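Local coordinates for protein tyrosyl-tRNA synthetase (Aeropyrum pernix, PDB 2CYA) that probably attaches tyrosine to its cognate tRNA in two steps, first activating the amino acid with ATP and then transferring it to the acceptor end of the tRNA, at residues I13-V18 and V59-E64; E23-G28 and L193-A198. All blocks are in the same frame, centred on the assembly; numbering follows the deposited sequence.

In the fold
Both contacts join the first helices of the chain to helices that flank the mixed sheet of the class I catalytic fold, in which strand 19-21 is an outermost strand. Helix 5-14, that strand and helix 23-32 follow one another; the first helix meets helix 51-64 in contact 1, and the second reaches helix 188-198 in contact 2. The two connections thus cross along the chain: 13-18, 23-28, 59-64, 193-198. Their centres lie about 17 Å apart, yet they touch directly: CG2 of Ile13 packs 3.8 Å from CD2 of Leu26. The start of the chain meets the rest of the fold through a mixed buried interface and through a partly buried salt bridge.

Contact 1: residues I13-V18 and V59-E64; sequences IARNTV and VKDLVE
Ile13, in the last turn of helix 5-14, and Arg15, just beyond its end, meet Leu62 and Asp61 of helix 51-64, a helix of the Rossmann-like catalytic domain of this class I synthetase that connects the parallel strands 37-42 and 68-73. The contact illustrates how one short join can combine an apolar layer with a charged one.

The apolar layer rests on two branched side chains that meet at roughly a right angle. CG2 of Ile13 lies 3.9 Å from CD1 of Leu62, and CG1 of Ile13 also approaches that methyl, so Leu62 presents one branch to the fork of the isoleucine. A chi1 of -70° sets CG2 of Ile13 opposite the backbone N, and this is the branch that comes closest to Leu62. Around this pair, Leu26 and Leu30 of helix 23-32, Ile209 of strand 207-211 and Phe69 of strand 68-73 extend the hydrophobic core.

The charged layer is a salt bridge through one nitrogen. NH1 of Arg15 donates to OD1 of Asp61 at 3.0 Å, with a bent N-H...O angle of 145°. The oxygen sits near the guanidinium plane, at its edge, but the nitrogen reaches it from above the carboxylate plane. Asp61 also pairs through OD2 with Lys58, whose NZ binds the carbonyl oxygens of Ile13 and Arg15 as well; a single lysine thus links the carboxylate to the helix end. The second terminal nitrogen of Arg15, NH2, forms a salt bridge with Asp288.

Hydrogen bonds to one carbonyl shape the exit from the helix. A type II beta turn runs from Ala14 to Thr17, and the carbonyl oxygen of Ala14 accepts two bonds, from Thr17 N at 3.0 Å and from Thr17 OG1 at 2.6 Å.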
# COMPACT_ATOMS: atom_id res chain seq x y z
N ILE A 13 -30.73 11.35 -11.65
CA ILE A 13 -29.42 10.74 -11.44
C ILE A 13 -28.99 9.94 -12.67
O ILE A 13 -27.83 10.00 -13.08
CB ILE A 13 -29.44 9.80 -10.20
CG1 ILE A 13 -29.56 10.62 -8.93
CG2 ILE A 13 -28.19 8.94 -10.17
CD1 ILE A 13 -29.82 9.80 -7.69
N ALA A 14 -29.92 9.21 -13.27
CA ALA A 14 -29.60 8.39 -14.43
C ALA A 14 -29.38 9.14 -15.73
O ALA A 14 -28.65 8.66 -16.60
CB ALA A 14 -30.68 7.33 -14.63
N ARG A 15 -30.01 10.30 -15.87
CA ARG A 15 -29.91 11.09 -17.10
C ARG A 15 -28.49 11.22 -17.66
O ARG A 15 -27.58 11.70 -17.00
CB ARG A 15 -30.55 12.48 -16.87
CG ARG A 15 -29.57 13.62 -16.59
CD ARG A 15 -30.12 14.66 -15.61
NE ARG A 15 -31.24 15.43 -16.14
CZ ARG A 15 -31.39 16.74 -15.97
NH1 ARG A 15 -30.49 17.44 -15.29
NH2 ARG A 15 -32.45 17.35 -16.49
N ASN A 16 -28.33 10.74 -18.89
CA ASN A 16 -27.08 10.81 -19.64
C ASN A 16 -25.91 9.93 -19.20
O ASN A 16 -24.80 10.05 -19.72
CB ASN A 16 -26.63 12.27 -19.72
CG ASN A 16 -27.52 13.09 -20.63
OD1 ASN A 16 -27.75 12.71 -21.79
ND2 ASN A 16 -28.02 14.21 -20.12
N THR A 17 -26.16 9.04 -18.25
CA THR A 17 -25.11 8.14 -17.81
C THR A 17 -25.01 6.98 -18.80
O THR A 17 -25.96 6.69 -19.53
CB THR A 17 -25.43 7.61 -16.42
OG1 THR A 17 -26.69 6.92 -16.45
CG2 THR A 17 -25.52 8.76 -15.43
N VAL A 18 -23.85 6.33 -18.83
CA VAL A 18 -23.62 5.19 -19.70
C VAL A 18 -24.18 3.93 -19.02
O VAL A 18 -24.69 3.03 -19.68
CB VAL A 18 -22.10 4.97 -19.94
CG1 VAL A 18 -21.87 3.67 -20.70
CG2 VAL A 18 -21.52 6.13 -20.71
N VAL A 59 -22.44 15.74 -11.11
CA VAL A 59 -22.31 16.05 -9.69
C VAL A 59 -23.50 16.94 -9.35
O VAL A 59 -24.19 16.74 -8.35
CB VAL A 59 -21.00 16.80 -9.37
CG1 VAL A 59 -20.98 17.24 -7.91
CG2 VAL A 59 -19.80 15.88 -9.66
N LYS A 60 -23.75 17.93 -10.21
CA LYS A 60 -24.89 18.83 -10.01
C LYS A 60 -26.18 18.03 -9.90
O LYS A 60 -26.98 18.29 -9.00
CB LYS A 60 -25.01 19.83 -11.16
CG LYS A 60 -26.24 20.74 -11.02
CD LYS A 60 -26.19 21.93 -11.98
CE LYS A 60 -27.47 22.77 -11.88
NZ LYS A 60 -27.30 24.17 -12.40
N ASP A 61 -26.40 17.05 -10.79
CA ASP A 61 -27.61 16.23 -10.73
C ASP A 61 -27.74 15.46 -9.40
O ASP A 61 -28.80 15.46 -8.78
CB ASP A 61 -27.67 15.20 -11.88
CG ASP A 61 -27.87 15.84 -13.26
OD1 ASP A 61 -28.20 17.03 -13.32
OD2 ASP A 61 -27.72 15.13 -14.28
N LEU A 62 -26.67 14.78 -8.98
CA LEU A 62 -26.72 14.02 -7.72
C LEU A 62 -27.05 14.90 -6.54
O LEU A 62 -27.87 14.53 -5.70
CB LEU A 62 -25.40 13.28 -7.47
CG LEU A 62 -25.42 11.85 -7.99
CD1 LEU A 62 -25.62 11.85 -9.50
CD2 LEU A 62 -24.12 11.15 -7.64
N VAL A 63 -26.43 16.07 -6.48
CA VAL A 63 -26.70 17.01 -5.38
C VAL A 63 -28.17 17.43 -5.37
O VAL A 63 -28.79 17.50 -4.31
CB VAL A 63 -25.83 18.29 -5.51
CG1 VAL A 63 -26.34 19.37 -4.55
CG2 VAL A 63 -24.37 17.96 -5.21
N GLU A 64 -28.74 17.72 -6.54
CA GLU A 64 -30.14 18.16 -6.60
C GLU A 64 -31.07 16.99 -6.35
O GLU A 64 -32.25 17.18 -6.07
CB GLU A 64 -30.45 18.83 -7.96
CG GLU A 64 -29.55 20.05 -8.25
CD GLU A 64 -29.85 20.74 -9.58
OE1 GLU A 64 -30.27 20.08 -10.56
OE2 GLU A 64 -29.63 21.97 -9.65

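Contact 2: residues E23-G28 and L193-A198; sequences EEELKG and LARDVA. With SO4 (sulfate ion), chain B.
Glu25 and Arg195 carry this contact, reaching toward each other from two helices whose backbones stay well apart: even their CA atoms, the nearest across the segments, are 12.0 Å distant. The bridge is an end-on, two-pronged salt bridge. Arg195 NH1 donates to Glu25 OE1 at 2.8 Å, and Arg195 NH2 to Glu25 OE2 at 2.9 Å, the latter almost straight at 178°. Each carboxylate oxygen uses its syn lone pair, and the two flat groups are nearly coplanar, 20° apart, so paired bonds restrain rotation of both ends. Glu25 spans the gap with a chain extended beyond CG, while Arg195 bends at chi3 (57°) to bring its terminal nitrogens round. Arg195 NH1 has a second acceptor, the carbonyl oxygen of Pro206.

Beside the bridge, a sulfate, probably from the crystallisation liquor, sits at the start of helix 23-32. Glu23 N donates to sulfate O3 at 2.8 Å. Glu24 N donates to sulfate O4 at 3.1 Å. Backbone N-H groups gathered round an anion in this way are typical of a helix N-terminus, and the paired ion bridge joins that end of helix 23-32 to helix 188-198 of the class I catalytic domain.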
# COMPACT_ATOMS: atom_id res chain seq x y z
N GLU A 23 -29.35 -0.46 -11.32
CA GLU A 23 -30.50 0.44 -11.17
C GLU A 23 -31.42 0.01 -10.04
O GLU A 23 -31.91 0.84 -9.27
CB GLU A 23 -31.30 0.52 -12.49
CG GLU A 23 -30.41 0.71 -13.74
CD GLU A 23 -31.19 1.15 -14.99
OE1 GLU A 23 -32.39 0.81 -15.12
OE2 GLU A 23 -30.58 1.81 -15.86
N GLU A 24 -31.66 -1.28 -9.91
CA GLU A 24 -32.54 -1.72 -8.84
C GLU A 24 -31.93 -1.37 -7.50
O GLU A 24 -32.63 -0.94 -6.58
CB GLU A 24 -32.82 -3.23 -8.93
CG GLU A 24 -33.88 -3.67 -7.93
CD GLU A 24 -35.13 -2.77 -7.93
OE1 GLU A 24 -35.82 -2.67 -8.98
OE2 GLU A 24 -35.40 -2.14 -6.87
N GLU A 25 -30.61 -1.54 -7.38
CA GLU A 25 -29.96 -1.18 -6.13
C GLU A 25 -30.16 0.31 -5.84
O GLU A 25 -30.49 0.67 -4.71
CB GLU A 25 -28.47 -1.50 -6.18
CG GLU A 25 -28.12 -2.99 -6.08
CD GLU A 25 -26.66 -3.22 -6.38
OE1 GLU A 25 -25.88 -2.25 -6.27
OE2 GLU A 25 -26.27 -4.35 -6.72
N LEU A 26 -29.94 1.17 -6.84
CA LEU A 26 -30.12 2.62 -6.64
C LEU A 26 -31.55 2.91 -6.25
O LEU A 26 -31.81 3.71 -5.34
CB LEU A 26 -29.77 3.41 -7.92
CG LEU A 26 -30.00 4.93 -7.83
CD1 LEU A 26 -29.25 5.55 -6.65
CD2 LEU A 26 -29.54 5.57 -9.13
N LYS A 27 -32.50 2.28 -6.92
CA LYS A 27 -33.90 2.51 -6.59
C LYS A 27 -34.20 2.07 -5.16
O LYS A 27 -34.99 2.70 -4.46
CB LYS A 27 -34.83 1.81 -7.59
CG LYS A 27 -34.85 2.50 -8.95
CD LYS A 27 -35.60 1.70 -10.00
CE LYS A 27 -35.64 2.44 -11.33
NZ LYS A 27 -36.36 1.67 -12.40
N GLY A 28 -33.55 0.99 -4.72
CA GLY A 28 -33.76 0.53 -3.36
C GLY A 28 -33.20 1.55 -2.39
O GLY A 28 -33.78 1.80 -1.32
N LEU A 193 -14.25 -3.92 -8.55
CA LEU A 193 -13.44 -4.52 -7.50
C LEU A 193 -14.02 -4.10 -6.15
O LEU A 193 -14.07 -4.89 -5.21
CB LEU A 193 -12.00 -4.01 -7.61
CG LEU A 193 -11.07 -4.46 -6.47
CD1 LEU A 193 -11.05 -5.99 -6.39
CD2 LEU A 193 -9.68 -3.89 -6.71
N ALA A 194 -14.45 -2.84 -6.05
CA ALA A 194 -15.01 -2.37 -4.76
C ALA A 194 -16.27 -3.16 -4.44
O ALA A 194 -16.48 -3.60 -3.31
CB ALA A 194 -15.34 -0.87 -4.84
N ARG A 195 -17.13 -3.33 -5.45
CA ARG A 195 -18.38 -4.07 -5.26
C ARG A 195 -18.13 -5.53 -4.93
O ARG A 195 -18.85 -6.12 -4.14
CB ARG A 195 -19.25 -3.98 -6.53
CG ARG A 195 -19.86 -2.60 -6.77
CD ARG A 195 -20.57 -2.55 -8.13
NE ARG A 195 -21.61 -3.58 -8.27
CZ ARG A 195 -22.81 -3.52 -7.70
NH1 ARG A 195 -23.16 -2.48 -6.94
NH2 ARG A 195 -23.67 -4.51 -7.90
N ASP A 196 -17.10 -6.11 -5.55
CA ASP A 196 -16.79 -7.52 -5.31
C ASP A 196 -16.20 -7.78 -3.95
O ASP A 196 -16.19 -8.90 -3.47
CB ASP A 196 -15.79 -8.05 -6.34
CG ASP A 196 -16.44 -8.44 -7.64
OD1 ASP A 196 -17.69 -8.52 -7.67
OD2 ASP A 196 -15.70 -8.68 -8.61
N VAL A 197 -15.70 -6.72 -3.32
CA VAL A 197 -15.03 -6.83 -2.04
C VAL A 197 -15.79 -6.31 -0.83
O VAL A 197 -15.56 -6.76 0.29
CB VAL A 197 -13.65 -6.11 -2.16
CG1 VAL A 197 -13.19 -5.55 -0.84
CG2 VAL A 197 -12.64 -7.08 -2.73
N ALA A 198 -16.71 -5.39 -1.06
CA ALA A 198 -17.48 -4.76 0.01
C ALA A 198 -18.09 -5.68 1.09
O ALA A 198 -17.91 -5.43 2.28
CB ALA A 198 -18.58 -3.88 -0.60
S SO4 B . -30.07 -3.14 -13.34
O1 SO4 B . -31.05 -3.18 -14.51
O2 SO4 B . -29.28 -4.45 -13.39
O3 SO4 B . -29.15 -2.08 -13.61
O4 SO4 B . -30.87 -3.23 -12.17